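Local structure of CELL WALL surface anchor family protein (Streptococcus pneumoniae, 2WW8) at residues Pro395-His400 with Asp428-Ala433; Asp422-Ser427 with Thr519-Asn524; Gly753-Leu758 with Glu803-Ala808; Gly809-Gln814 with Asp838-Tyr843. The protein is an adhesin of the bacterial pilus that probably attaches the pneumococcus to host cells through an elongated chain of several domains. All blocks are in the same frame, centred on the assembly; numbering follows the deposited sequence.

From the N terminus, the chain first reaches contact 1, where 395-400 meets 428-433 and closes a loop carrying helix 407-416. Before that loop is complete, 422-427 has passed; it finds its partner only at 519-524, on helix 516-526, so contacts 1 and 2 cross. They touch, Ile396 packing on Ile424, and together tie long loops to helices in the domain with the magnesium site and the Asp367 calcium site. Contacts 3 and 4 lie in the distant C-terminal domain, on the other side of the chain's centre. Contact 3 joins two strands, then contact 4 fastens the next loop to the turn leading into edge strand 841-846. A probable hydrogen bond from Val813 N to Glu806 OE1 connects them.

Contact 1 of 4, residues Pro395-His400 with Asp428-Ala433; sequences PINFNH and DFITQA
An isolated beta bridge, with Ile396 paired to Phe429, joins two irregular loops in a domain whose parallel sheet and magnesium site are consistent with an integrin-type von Willebrand A fold. The second loop enters with Asp428, whose carbonyl O takes the first bond of the bridge from Asn397 N (2.8 Å, 165° at the hydrogen); the donor stands above the carbonyl plane. Its carboxylate has two further tasks: OD2 forms a salt bridge with Lys417, while OD1 receives a water that in turn accepts a hydrogen bond from Asn397 ND2. An acid is apt here because its two oxygens can serve both partners at once.

Phe429 follows, CG anti to its carbonyl carbon, and its ring runs alongside Ile396, both side chains pointing the same way. Phe429 CE1 lies 3.7 Å from Ile396 CG1, and Pro518 and Tyr522 of helix 516-526 also touch the ring, so an apolar residue suits this buried place. Phe429 CA also makes a C-H...O contact with Pro395 O, at 3.2 Å.

Ile430 completes the bridge: its N donates to Pro395 O (2.8 Å), nearly along the C=O axis. The Ile430 side chain crosses Pro395 and Asn397 at about a right angle, Ile430 CB meeting Pro395 CG at 3.9 Å and Ile430 CG1 lying 3.5 Å from Asn397 OD1. Asn397 itself centres an inverse gamma turn, which bends the first loop away beyond the bridge. Buried Ile430 O has no hydrogen-bonding partner in the model; Pro395 CD abuts it at 3.5 Å.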
loop_
_atom_site.group_PDB
_atom_site.type_symbol
_atom_site.label_atom_id
_atom_site.label_comp_id
_atom_site.label_asym_id
_atom_site.label_seq_id
_atom_site.Cartn_x
_atom_site.Cartn_y
_atom_site.Cartn_z
ATOM N N PRO A 395 -11.887 38.936 42.003
ATOM C CA PRO A 395 -12.442 40.179 42.544
ATOM C C PRO A 395 -11.587 41.382 42.067
ATOM O O PRO A 395 -10.358 41.293 41.983
ATOM C CB PRO A 395 -12.336 39.993 44.080
ATOM C CG PRO A 395 -11.138 39.091 44.274
ATOM C CD PRO A 395 -11.200 38.144 43.040
ATOM N N ILE A 396 -12.264 42.483 41.772
ATOM C CA ILE A 396 -11.643 43.767 41.583
ATOM C C ILE A 396 -11.196 44.197 42.991
ATOM O O ILE A 396 -11.924 43.985 44.002
ATOM C CB ILE A 396 -12.689 44.683 41.021
ATOM C CG1 ILE A 396 -13.121 44.097 39.666
ATOM C CG2 ILE A 396 -12.215 46.180 40.977
ATOM C CD1 ILE A 396 -14.309 44.819 39.031
ATOM N N ASN A 397 -9.987 44.766 43.045
ATOM C CA ASN A 397 -9.306 45.033 44.317
ATOM C C ASN A 397 -9.755 46.366 44.921
ATOM O O ASN A 397 -8.977 47.297 44.989
ATOM C CB ASN A 397 -7.783 44.934 44.108
ATOM C CG ASN A 397 -6.977 45.213 45.362
ATOM O OD1 ASN A 397 -7.346 44.783 46.425
ATOM N ND2 ASN A 397 -5.912 45.983 45.249
ATOM N N PHE A 398 -11.021 46.465 45.342
ATOM C CA PHE A 398 -11.511 47.657 46.061
ATOM C C PHE A 398 -10.817 47.908 47.389
ATOM O O PHE A 398 -10.529 46.962 48.126
ATOM C CB PHE A 398 -13.041 47.585 46.261
ATOM C CG PHE A 398 -13.835 47.754 44.962
ATOM C CD1 PHE A 398 -13.829 48.965 44.285
ATOM C CD2 PHE A 398 -14.570 46.720 44.427
ATOM C CE1 PHE A 398 -14.543 49.132 43.106
ATOM C CE2 PHE A 398 -15.297 46.837 43.211
ATOM C CZ PHE A 398 -15.301 48.067 42.568
ATOM N N ASN A 399 -10.585 49.176 47.695
ATOM C CA ASN A 399 -10.038 49.640 48.970
ATOM C C ASN A 399 -11.154 49.952 49.973
ATOM O O ASN A 399 -12.049 50.758 49.693
ATOM C CB ASN A 399 -9.167 50.877 48.699
ATOM C CG ASN A 399 -8.351 51.322 49.903
ATOM O OD1 ASN A 399 -8.494 50.852 51.032
ATOM N ND2 ASN A 399 -7.490 52.291 49.655
ATOM N N HIS A 400 -11.132 49.280 51.126
ATOM C CA HIS A 400 -12.216 49.395 52.098
ATOM C C HIS A 400 -11.768 50.177 53.310
ATOM O O HIS A 400 -12.511 50.156 54.299
ATOM C CB HIS A 400 -12.771 48.055 52.610
ATOM C CG HIS A 400 -13.243 47.155 51.518
ATOM N ND1 HIS A 400 -14.251 47.524 50.656
ATOM C CD2 HIS A 400 -12.813 45.941 51.104
ATOM C CE1 HIS A 400 -14.435 46.571 49.760
ATOM N NE2 HIS A 400 -13.570 45.603 50.007
ATOM N N ASP A 428 -5.168 45.424 39.033
ATOM C CA ASP A 428 -6.259 45.918 39.871
ATOM C C ASP A 428 -7.329 44.846 40.180
ATOM O O ASP A 428 -8.358 45.160 40.760
ATOM C CB ASP A 428 -6.898 47.219 39.334
ATOM C CG ASP A 428 -5.936 48.375 39.346
ATOM O OD1 ASP A 428 -5.275 48.579 40.394
ATOM O OD2 ASP A 428 -5.767 49.122 38.345
ATOM N N PHE A 429 -7.051 43.585 39.870
ATOM C CA PHE A 429 -7.764 42.431 40.456
ATOM C C PHE A 429 -6.930 41.722 41.515
ATOM O O PHE A 429 -5.690 41.792 41.455
ATOM C CB PHE A 429 -7.965 41.409 39.369
ATOM C CG PHE A 429 -8.990 41.792 38.347
ATOM C CD1 PHE A 429 -10.313 41.395 38.531
ATOM C CD2 PHE A 429 -8.632 42.530 37.210
ATOM C CE1 PHE A 429 -11.272 41.671 37.543
ATOM C CE2 PHE A 429 -9.593 42.830 36.204
ATOM C CZ PHE A 429 -10.931 42.419 36.420
ATOM N N ILE A 430 -7.575 41.017 42.451
ATOM C CA ILE A 430 -6.797 40.108 43.330
ATOM C C ILE A 430 -6.741 38.746 42.664
ATOM O O ILE A 430 -7.770 38.090 42.501
ATOM C CB ILE A 430 -7.336 40.013 44.785
ATOM C CG1 ILE A 430 -7.476 41.416 45.413
ATOM C CG2 ILE A 430 -6.397 39.158 45.647
ATOM C CD1 ILE A 430 -8.551 41.439 46.488
ATOM N N THR A 431 -5.560 38.282 42.287
ATOM C CA THR A 431 -5.553 36.994 41.567
ATOM C C THR A 431 -4.643 35.987 42.251
ATOM O O THR A 431 -4.459 34.916 41.728
ATOM C CB THR A 431 -4.980 37.200 40.155
ATOM O OG1 THR A 431 -3.630 37.645 40.274
ATOM C CG2 THR A 431 -5.818 38.235 39.357
ATOM N N GLN A 432 -4.086 36.332 43.405
ATOM C CA GLN A 432 -3.273 35.414 44.200
ATOM C C GLN A 432 -3.484 35.694 45.683
ATOM O O GLN A 432 -3.723 36.832 46.058
ATOM C CB GLN A 432 -1.780 35.655 43.924
ATOM C CG GLN A 432 -1.351 35.038 42.578
ATOM C CD GLN A 432 0.168 34.960 42.526
ATOM O OE1 GLN A 432 0.815 34.731 43.562
ATOM N NE2 GLN A 432 0.748 35.183 41.337
ATOM N N ALA A 433 -3.387 34.656 46.518
ATOM C CA ALA A 433 -3.509 34.804 47.978
ATOM C C ALA A 433 -2.705 33.686 48.657
ATOM O O ALA A 433 -2.749 32.509 48.244
ATOM C CB ALA A 433 -4.995 34.670 48.409
HETATM O O HOH W 1 -5.204 47.755 42.902
#

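Contact 2 of 4, residues Asp422-Ser427 with Thr519-Asn524; sequences DGILLS and TRWYYN
An extended loop, 422-427, lies against one side of helix 516-526 and comes closest at Gly423, whose CA is 4.0 Å from Trp521 CA, while the next residue's amide, Ile424 N, donates to Trp521 O (3.0 Å) from well above the carbonyl plane. Glycine is what permits this approach: Gly423 CA rests against both Trp521 O and Asn524 CB, and a beta carbon would point into them.

At one end of the loop Asn524 reaches across to Asp422. Its ND2 donates to the backbone Asp422 O (3.0 Å, 161° at the hydrogen), and that acceptor lies close to the plane of the amide. The Asp422 carboxylate, set by a chi1 of 58° in the crowded position between backbone N and carbonyl carbon, stacks on the amide with the two planes 24° apart. Asp422 OD1 thereby comes 3.3 Å from Asn524 CB, and a water donates both to this oxygen and to Asn524 O.

Farther along, Ile424 lies side by side with Trp521, its tip CD1 3.6 Å from CE3 of the indole. Leu426 does likewise with the next aromatic residue, CD1 resting 4.0 Å from Tyr522 CE1. The branched aliphatic chains thus cover carbon surfaces of the helix, and Phe415 adds an edge-to-face ring contact to Trp521.

Ile424 O and Leu426 N bind the side-chain amide of Asn526. Loop 422-427 is thus second shell to the calcium site of Asn526, Asp367 and Asp530, in a domain consistent with the von Willebrand A fold.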
loop_
_atom_site.group_PDB
_atom_site.type_symbol
_atom_site.label_atom_id
_atom_site.label_comp_id
_atom_site.label_asym_id
_atom_site.label_seq_id
_atom_site.Cartn_x
_atom_site.Cartn_y
_atom_site.Cartn_z
ATOM N N ASP A 422 -11.672 51.461 29.094
ATOM C CA ASP A 422 -12.900 50.649 29.078
ATOM C C ASP A 422 -12.794 49.340 29.860
ATOM O O ASP A 422 -13.682 48.465 29.756
ATOM C CB ASP A 422 -13.350 50.291 27.648
ATOM C CG ASP A 422 -12.290 49.529 26.835
ATOM O OD1 ASP A 422 -11.231 49.218 27.422
ATOM O OD2 ASP A 422 -12.467 49.257 25.607
ATOM N N GLY A 423 -11.720 49.196 30.631
ATOM C CA GLY A 423 -11.449 47.950 31.311
ATOM C C GLY A 423 -10.583 48.124 32.532
ATOM O O GLY A 423 -10.361 49.242 32.966
ATOM N N ILE A 424 -10.117 46.999 33.054
ATOM C CA ILE A 424 -9.368 46.981 34.294
ATOM C C ILE A 424 -8.084 46.170 34.072
ATOM O O ILE A 424 -8.137 45.046 33.638
ATOM C CB ILE A 424 -10.229 46.395 35.466
ATOM C CG1 ILE A 424 -11.490 47.273 35.691
ATOM C CG2 ILE A 424 -9.375 46.347 36.764
ATOM C CD1 ILE A 424 -12.529 46.598 36.656
ATOM N N LEU A 425 -6.947 46.751 34.425
ATOM C CA LEU A 425 -5.655 46.077 34.381
ATOM C C LEU A 425 -5.608 44.895 35.338
ATOM O O LEU A 425 -6.195 44.928 36.419
ATOM C CB LEU A 425 -4.590 47.073 34.794
ATOM C CG LEU A 425 -4.285 48.157 33.761
ATOM C CD1 LEU A 425 -3.043 48.849 34.229
ATOM C CD2 LEU A 425 -4.038 47.599 32.375
ATOM N N LEU A 426 -4.869 43.871 34.950
ATOM C CA LEU A 426 -4.810 42.680 35.799
ATOM C C LEU A 426 -4.312 42.986 37.225
ATOM O O LEU A 426 -4.771 42.369 38.202
ATOM C CB LEU A 426 -3.938 41.584 35.160
ATOM C CG LEU A 426 -3.977 40.180 35.801
ATOM C CD1 LEU A 426 -5.355 39.584 35.987
ATOM C CD2 LEU A 426 -3.006 39.236 35.020
ATOM N N SER A 427 -3.443 43.989 37.348
ATOM C CA SER A 427 -2.941 44.375 38.672
ATOM C C SER A 427 -4.012 45.053 39.578
ATOM O O SER A 427 -3.825 45.256 40.779
ATOM C CB SER A 427 -1.656 45.208 38.498
ATOM O OG SER A 427 -2.042 46.393 37.841
ATOM N N THR A 519 -15.188 39.918 33.959
ATOM C CA THR A 519 -14.480 39.165 32.936
ATOM C C THR A 519 -14.284 40.035 31.685
ATOM O O THR A 519 -13.191 40.053 31.093
ATOM C CB THR A 519 -15.192 37.840 32.630
ATOM O OG1 THR A 519 -15.394 37.126 33.868
ATOM C CG2 THR A 519 -14.356 37.056 31.590
ATOM N N ARG A 520 -15.333 40.760 31.294
ATOM C CA ARG A 520 -15.277 41.639 30.160
ATOM C C ARG A 520 -14.327 42.826 30.370
ATOM O O ARG A 520 -13.531 43.170 29.482
ATOM C CB ARG A 520 -16.701 42.140 29.813
ATOM C CG ARG A 520 -16.714 43.190 28.771
ATOM C CD ARG A 520 -18.175 43.513 28.339
ATOM N NE ARG A 520 -18.923 43.993 29.492
ATOM C CZ ARG A 520 -18.975 45.270 29.874
ATOM N NH1 ARG A 520 -18.314 46.226 29.228
ATOM N NH2 ARG A 520 -19.705 45.591 30.924
ATOM N N TRP A 521 -14.354 43.459 31.539
ATOM C CA TRP A 521 -13.385 44.493 31.843
ATOM C C TRP A 521 -11.950 43.970 31.856
ATOM O O TRP A 521 -11.028 44.704 31.411
ATOM C CB TRP A 521 -13.733 45.154 33.191
ATOM C CG TRP A 521 -15.029 45.861 33.159
ATOM C CD1 TRP A 521 -15.601 46.491 32.097
ATOM C CD2 TRP A 521 -15.892 46.095 34.275
ATOM N NE1 TRP A 521 -16.784 47.077 32.481
ATOM C CE2 TRP A 521 -17.001 46.816 33.805
ATOM C CE3 TRP A 521 -15.854 45.714 35.613
ATOM C CZ2 TRP A 521 -18.049 47.207 34.642
ATOM C CZ3 TRP A 521 -16.904 46.088 36.449
ATOM C CH2 TRP A 521 -17.972 46.813 35.962
ATOM N N TYR A 522 -11.775 42.754 32.388
ATOM C CA TYR A 522 -10.488 42.062 32.366
ATOM C C TYR A 522 -10.009 41.968 30.881
ATOM O O TYR A 522 -8.858 42.291 30.525
ATOM C CB TYR A 522 -10.490 40.667 32.998
ATOM C CG TYR A 522 -9.271 39.902 32.446
ATOM C CD1 TYR A 522 -7.959 40.182 32.852
ATOM C CD2 TYR A 522 -9.440 38.979 31.422
ATOM C CE1 TYR A 522 -6.882 39.501 32.268
ATOM C CE2 TYR A 522 -8.375 38.298 30.814
ATOM C CZ TYR A 522 -7.115 38.574 31.286
ATOM O OH TYR A 522 -6.043 37.947 30.699
ATOM N N TYR A 523 -10.903 41.500 30.013
ATOM C CA TYR A 523 -10.584 41.279 28.596
ATOM C C TYR A 523 -10.181 42.608 27.942
ATOM O O TYR A 523 -9.110 42.695 27.300
ATOM C CB TYR A 523 -11.781 40.656 27.857
ATOM C CG TYR A 523 -11.492 40.364 26.393
ATOM C CD1 TYR A 523 -11.642 41.348 25.414
ATOM C CD2 TYR A 523 -11.070 39.097 26.001
ATOM C CE1 TYR A 523 -11.372 41.084 24.028
ATOM C CE2 TYR A 523 -10.844 38.807 24.658
ATOM C CZ TYR A 523 -10.974 39.793 23.704
ATOM O OH TYR A 523 -10.674 39.439 22.398
ATOM N N ASN A 524 -11.021 43.631 28.096
ATOM C CA ASN A 524 -10.755 44.952 27.529
ATOM C C ASN A 524 -9.420 45.511 28.017
ATOM O O ASN A 524 -8.690 46.162 27.262
ATOM C CB ASN A 524 -11.827 45.971 27.957
ATOM C CG ASN A 524 -13.154 45.729 27.260
ATOM O OD1 ASN A 524 -13.217 45.011 26.266
ATOM N ND2 ASN A 524 -14.213 46.328 27.786
HETATM O O HOH W 2 -8.563 48.927 27.867
#

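Contact 3 of 4, residues Gly753-Leu758 with Glu803-Ala808; sequences GAVFSL and ENSEPA
The Phe756 ring carries the aliphatic part of Glu803 over one face, CG standing 4.1 Å above the plane and offset toward the rim. The extended Glu803 chain crosses the ring obliquely, so that OE1 ends 3.7 Å from Phe756 CZ, with carboxylate and ring planes 35° apart. Leu789 and Leu801 also touch the phenyl group. Val755 and Ser805 occupy the other side of the sheet, where Ser805 OG lies 3.6 Å from Val755 CB.

The antiparallel strands are irregular between these pairs. Val755 O accepts from two successive amides, Asn804 N at 2.5 Å and Ser805 N at 3.2 Å, while Val755 N donates to Ser805 O. This is a classic beta bulge, and the extra residue turns Asn804 toward the partner strand. There Ser757 OG donates to Asn804 OD1 (2.7 Å) on a lone pair; Asn804 ND2 is held by Asn815. Beyond the strand end, Ala754 CB packs on Pro807 CG, and a water links Gly753 O, Ser805 OG and Glu806 O.

Glu803 also touches Lys742, on strand 736-744, and lies near Asn854, on strand 849-854. A buried Glu803 facing Lys742 and Asn854, which lie on adjacent strands of the other sheet, is consistent with the intramolecular isopeptide site of CNA_B, or prealbumin-like, pilin domains.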
loop_
_atom_site.group_PDB
_atom_site.type_symbol
_atom_site.label_atom_id
_atom_site.label_comp_id
_atom_site.label_asym_id
_atom_site.label_seq_id
_atom_site.Cartn_x
_atom_site.Cartn_y
_atom_site.Cartn_z
ATOM N N GLY A 753 23.113 -69.201 -64.587
ATOM C CA GLY A 753 22.564 -70.522 -64.425
ATOM C C GLY A 753 23.059 -71.298 -63.219
ATOM O O GLY A 753 22.720 -72.469 -63.104
ATOM N N ALA A 754 23.835 -70.688 -62.316
ATOM C CA ALA A 754 24.125 -71.376 -61.039
ATOM C C ALA A 754 22.946 -71.145 -60.095
ATOM O O ALA A 754 22.271 -70.122 -60.206
ATOM C CB ALA A 754 25.446 -70.875 -60.387
ATOM N N VAL A 755 22.725 -72.054 -59.156
ATOM C CA VAL A 755 21.592 -71.955 -58.228
ATOM C C VAL A 755 22.097 -72.003 -56.783
ATOM O O VAL A 755 22.853 -72.896 -56.409
ATOM C CB VAL A 755 20.566 -73.070 -58.488
ATOM C CG1 VAL A 755 19.457 -73.060 -57.437
ATOM C CG2 VAL A 755 19.994 -72.968 -59.931
ATOM N N PHE A 756 21.703 -71.035 -55.967
ATOM C CA PHE A 756 22.197 -70.933 -54.597
ATOM C C PHE A 756 21.022 -70.724 -53.650
ATOM O O PHE A 756 19.973 -70.244 -54.090
ATOM C CB PHE A 756 23.083 -69.696 -54.463
ATOM C CG PHE A 756 24.443 -69.837 -55.121
ATOM C CD1 PHE A 756 24.580 -69.736 -56.496
ATOM C CD2 PHE A 756 25.582 -70.032 -54.356
ATOM C CE1 PHE A 756 25.812 -69.831 -57.103
ATOM C CE2 PHE A 756 26.837 -70.151 -54.958
ATOM C CZ PHE A 756 26.950 -70.044 -56.326
ATOM N N SER A 757 21.221 -71.046 -52.375
ATOM C CA SER A 757 20.225 -70.801 -51.360
ATOM C C SER A 757 20.948 -70.192 -50.177
ATOM O O SER A 757 21.974 -70.711 -49.750
ATOM C CB SER A 757 19.520 -72.101 -50.966
ATOM O OG SER A 757 18.699 -72.547 -52.033
ATOM N N LEU A 758 20.404 -69.095 -49.653
ATOM C CA LEU A 758 20.932 -68.434 -48.455
ATOM C C LEU A 758 20.273 -68.993 -47.192
ATOM O O LEU A 758 19.063 -68.860 -47.030
ATOM C CB LEU A 758 20.736 -66.914 -48.547
ATOM C CG LEU A 758 21.383 -66.012 -47.485
ATOM C CD1 LEU A 758 22.831 -66.375 -47.103
ATOM C CD2 LEU A 758 21.275 -64.523 -47.916
ATOM N N GLU A 803 25.759 -73.458 -52.516
ATOM C CA GLU A 803 25.583 -73.688 -53.954
ATOM C C GLU A 803 24.707 -74.907 -54.208
ATOM O O GLU A 803 25.093 -76.038 -53.886
ATOM C CB GLU A 803 26.931 -73.855 -54.671
ATOM C CG GLU A 803 26.848 -74.165 -56.163
ATOM C CD GLU A 803 28.061 -73.671 -56.929
ATOM O OE1 GLU A 803 29.006 -73.118 -56.310
ATOM O OE2 GLU A 803 28.061 -73.832 -58.166
ATOM N N ASN A 804 23.526 -74.726 -54.788
ATOM C CA ASN A 804 22.702 -75.938 -54.974
ATOM C C ASN A 804 23.186 -76.678 -56.221
ATOM O O ASN A 804 23.295 -77.908 -56.203
ATOM C CB ASN A 804 21.199 -75.639 -55.044
ATOM C CG ASN A 804 20.693 -74.905 -53.805
ATOM O OD1 ASN A 804 20.366 -73.716 -53.853
ATOM N ND2 ASN A 804 20.638 -75.615 -52.677
ATOM N N SER A 805 23.481 -75.924 -57.283
ATOM C CA SER A 805 23.961 -76.533 -58.514
ATOM C C SER A 805 24.859 -75.580 -59.320
ATOM O O SER A 805 24.596 -74.382 -59.424
ATOM C CB SER A 805 22.785 -77.035 -59.353
ATOM O OG SER A 805 22.089 -75.985 -59.993
ATOM N N GLU A 806 25.956 -76.116 -59.839
ATOM C CA GLU A 806 26.890 -75.408 -60.704
ATOM C C GLU A 806 26.204 -75.072 -62.039
ATOM O O GLU A 806 25.214 -75.689 -62.418
ATOM C CB GLU A 806 28.093 -76.323 -60.965
ATOM C CG GLU A 806 27.844 -77.345 -62.088
ATOM C CD GLU A 806 27.015 -78.577 -61.687
ATOM O OE1 GLU A 806 26.741 -78.816 -60.475
ATOM O OE2 GLU A 806 26.644 -79.329 -62.615
ATOM N N PRO A 807 26.741 -74.121 -62.796
ATOM C CA PRO A 807 26.146 -73.960 -64.119
ATOM C C PRO A 807 26.655 -74.987 -65.115
ATOM O O PRO A 807 27.684 -75.597 -64.838
ATOM C CB PRO A 807 26.628 -72.577 -64.545
ATOM C CG PRO A 807 27.399 -72.057 -63.459
ATOM C CD PRO A 807 27.830 -73.158 -62.557
ATOM N N ALA A 808 25.951 -75.165 -66.240
ATOM C CA ALA A 808 26.271 -76.112 -67.290
ATOM C C ALA A 808 27.715 -75.806 -67.684
ATOM O O ALA A 808 28.066 -74.627 -67.728
ATOM C CB ALA A 808 25.304 -75.931 -68.504
HETATM O O HOH W 3 22.620 -75.056 -62.337
#

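Contact 4 of 4, residues Gly809-Gln814 with Asp838-Tyr843; sequences GYKPVQ and DIPAGY
The ring of Pro840 is the main bump, pressing its CG and CB against the CB and CD of Lys811. Pro840 CG lies only 3.5 Å from Lys811 CB, tighter than ordinary carbon contact, and Pro840 CB faces Lys811 CD at 4.0 Å. Pro812 O forms another wall of this shallow hollow, 3.8 Å from Pro840 CG. A rigid proline suits the spot, since its compact ring fills the hollow without a flexible tail.

Val813 supplies the second bump, directed the opposite way. Its two methyls divide the contact: Val813 CG1, anti to the backbone N, meets Ile839 CG2 at 4.1 Å, whereas CG2 meets Pro840 CG and Ala841 CB. Beta branching lets one side chain touch all three residues, and the small Ala841 side chain lets the methyl come to van der Waals distance of its CB. A weak bond from Ala841 N to Ile839 O spans the turn.

No hydrogen bond runs directly between the segments; a water lies 2.7 Å from Lys811 O, near Pro840 O. Lys811 extends past the proline to a salt bridge with Glu855, which also touches Pro840, and Val813 N is bound by Glu806.

Strand 841-846 edges the sheet that holds strands 736-744 and 849-854, whereas loop 809-814 joins two strands of the other sheet, 797-805 and 816-824. The contact thus joins a loop of one sheet to the lead-in of an edge strand of the other, in a domain consistent with the prealbumin-like (CNA_B) beta sandwich.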
loop_
_atom_site.group_PDB
_atom_site.type_symbol
_atom_site.label_atom_id
_atom_site.label_comp_id
_atom_site.label_asym_id
_atom_site.label_seq_id
_atom_site.Cartn_x
_atom_site.Cartn_y
_atom_site.Cartn_z
ATOM N N GLY A 809 28.543 -76.827 -67.928
ATOM C CA GLY A 809 29.947 -76.639 -68.270
ATOM C C GLY A 809 30.950 -76.540 -67.127
ATOM O O GLY A 809 32.164 -76.411 -67.360
ATOM N N TYR A 810 30.452 -76.663 -65.895
ATOM C CA TYR A 810 31.305 -76.517 -64.708
ATOM C C TYR A 810 31.315 -77.819 -63.913
ATOM O O TYR A 810 30.365 -78.619 -64.014
ATOM C CB TYR A 810 30.880 -75.246 -63.937
ATOM C CG TYR A 810 31.321 -74.056 -64.767
ATOM C CD1 TYR A 810 30.559 -73.648 -65.860
ATOM C CD2 TYR A 810 32.524 -73.392 -64.475
ATOM C CE1 TYR A 810 30.968 -72.598 -66.671
ATOM C CE2 TYR A 810 32.977 -72.356 -65.280
ATOM C CZ TYR A 810 32.181 -71.967 -66.362
ATOM O OH TYR A 810 32.599 -70.926 -67.131
ATOM N N LYS A 811 32.412 -78.073 -63.204
ATOM C CA LYS A 811 32.470 -79.220 -62.304
ATOM C C LYS A 811 31.297 -79.247 -61.314
ATOM O O LYS A 811 31.046 -78.221 -60.677
ATOM C CB LYS A 811 33.777 -79.234 -61.520
ATOM C CG LYS A 811 34.980 -79.441 -62.402
ATOM C CD LYS A 811 36.166 -79.888 -61.602
ATOM C CE LYS A 811 37.338 -79.720 -62.489
ATOM N NZ LYS A 811 38.447 -79.746 -61.535
ATOM N N PRO A 812 30.577 -80.389 -61.197
ATOM C CA PRO A 812 29.408 -80.423 -60.305
ATOM C C PRO A 812 29.749 -80.011 -58.887
ATOM O O PRO A 812 30.808 -80.360 -58.335
ATOM C CB PRO A 812 28.897 -81.875 -60.363
ATOM C CG PRO A 812 29.447 -82.378 -61.620
ATOM C CD PRO A 812 30.791 -81.712 -61.816
ATOM N N VAL A 813 28.832 -79.201 -58.373
ATOM C CA VAL A 813 28.782 -78.763 -56.991
ATOM C C VAL A 813 27.293 -78.934 -56.643
ATOM O O VAL A 813 26.469 -78.147 -57.100
ATOM C CB VAL A 813 29.130 -77.264 -56.821
ATOM C CG1 VAL A 813 29.110 -76.939 -55.322
ATOM C CG2 VAL A 813 30.486 -76.872 -57.420
ATOM N N GLN A 814 26.962 -79.966 -55.869
ATOM C CA GLN A 814 25.591 -80.312 -55.518
ATOM C C GLN A 814 25.333 -80.058 -54.016
ATOM O O GLN A 814 25.818 -80.818 -53.163
ATOM C CB GLN A 814 25.301 -81.769 -55.918
ATOM C CG GLN A 814 25.248 -82.046 -57.468
ATOM C CD GLN A 814 24.315 -81.069 -58.208
ATOM O OE1 GLN A 814 23.238 -80.727 -57.697
ATOM N NE2 GLN A 814 24.737 -80.577 -59.379
ATOM N N ASP A 838 38.501 -80.097 -51.341
ATOM C CA ASP A 838 38.347 -80.747 -52.665
ATOM C C ASP A 838 37.088 -80.462 -53.482
ATOM O O ASP A 838 36.975 -80.982 -54.594
ATOM C CB ASP A 838 38.441 -82.274 -52.555
ATOM C CG ASP A 838 39.835 -82.746 -52.204
ATOM O OD1 ASP A 838 40.808 -82.071 -52.629
ATOM O OD2 ASP A 838 39.942 -83.791 -51.509
ATOM N N ILE A 839 36.146 -79.689 -52.947
ATOM C CA ILE A 839 35.002 -79.226 -53.744
ATOM C C ILE A 839 35.500 -78.131 -54.677
ATOM O O ILE A 839 36.290 -77.272 -54.249
ATOM C CB ILE A 839 33.843 -78.673 -52.876
ATOM C CG1 ILE A 839 33.317 -79.752 -51.924
ATOM C CG2 ILE A 839 32.712 -78.128 -53.749
ATOM C CD1 ILE A 839 32.823 -81.028 -52.578
ATOM N N PRO A 840 35.048 -78.160 -55.950
ATOM C CA PRO A 840 35.530 -77.169 -56.916
ATOM C C PRO A 840 34.770 -75.827 -56.941
ATOM O O PRO A 840 34.501 -75.286 -58.028
ATOM C CB PRO A 840 35.407 -77.920 -58.254
ATOM C CG PRO A 840 34.243 -78.813 -58.089
ATOM C CD PRO A 840 34.136 -79.137 -56.578
ATOM N N ALA A 841 34.404 -75.285 -55.777
ATOM C CA ALA A 841 33.868 -73.925 -55.694
ATOM C C ALA A 841 34.843 -73.156 -54.794
ATOM O O ALA A 841 35.512 -73.763 -53.943
ATOM C CB ALA A 841 32.433 -73.895 -55.106
ATOM N N GLY A 842 34.954 -71.838 -54.940
ATOM C CA GLY A 842 35.755 -71.116 -53.934
ATOM C C GLY A 842 35.163 -69.745 -53.718
ATOM O O GLY A 842 34.269 -69.328 -54.502
ATOM N N TYR A 843 35.621 -69.106 -52.638
ATOM C CA TYR A 843 35.253 -67.734 -52.306
ATOM C C TYR A 843 36.538 -66.927 -52.484
ATOM O O TYR A 843 37.616 -67.401 -52.100
ATOM C CB TYR A 843 34.771 -67.589 -50.849
ATOM C CG TYR A 843 34.768 -66.139 -50.382
ATOM C CD1 TYR A 843 33.769 -65.251 -50.809
ATOM C CD2 TYR A 843 35.761 -65.652 -49.528
ATOM C CE1 TYR A 843 33.742 -63.922 -50.413
ATOM C CE2 TYR A 843 35.761 -64.304 -49.132
ATOM C CZ TYR A 843 34.735 -63.444 -49.570
ATOM O OH TYR A 843 34.727 -62.126 -49.170
HETATM O O HOH W 4 32.346 -75.893 -60.248
#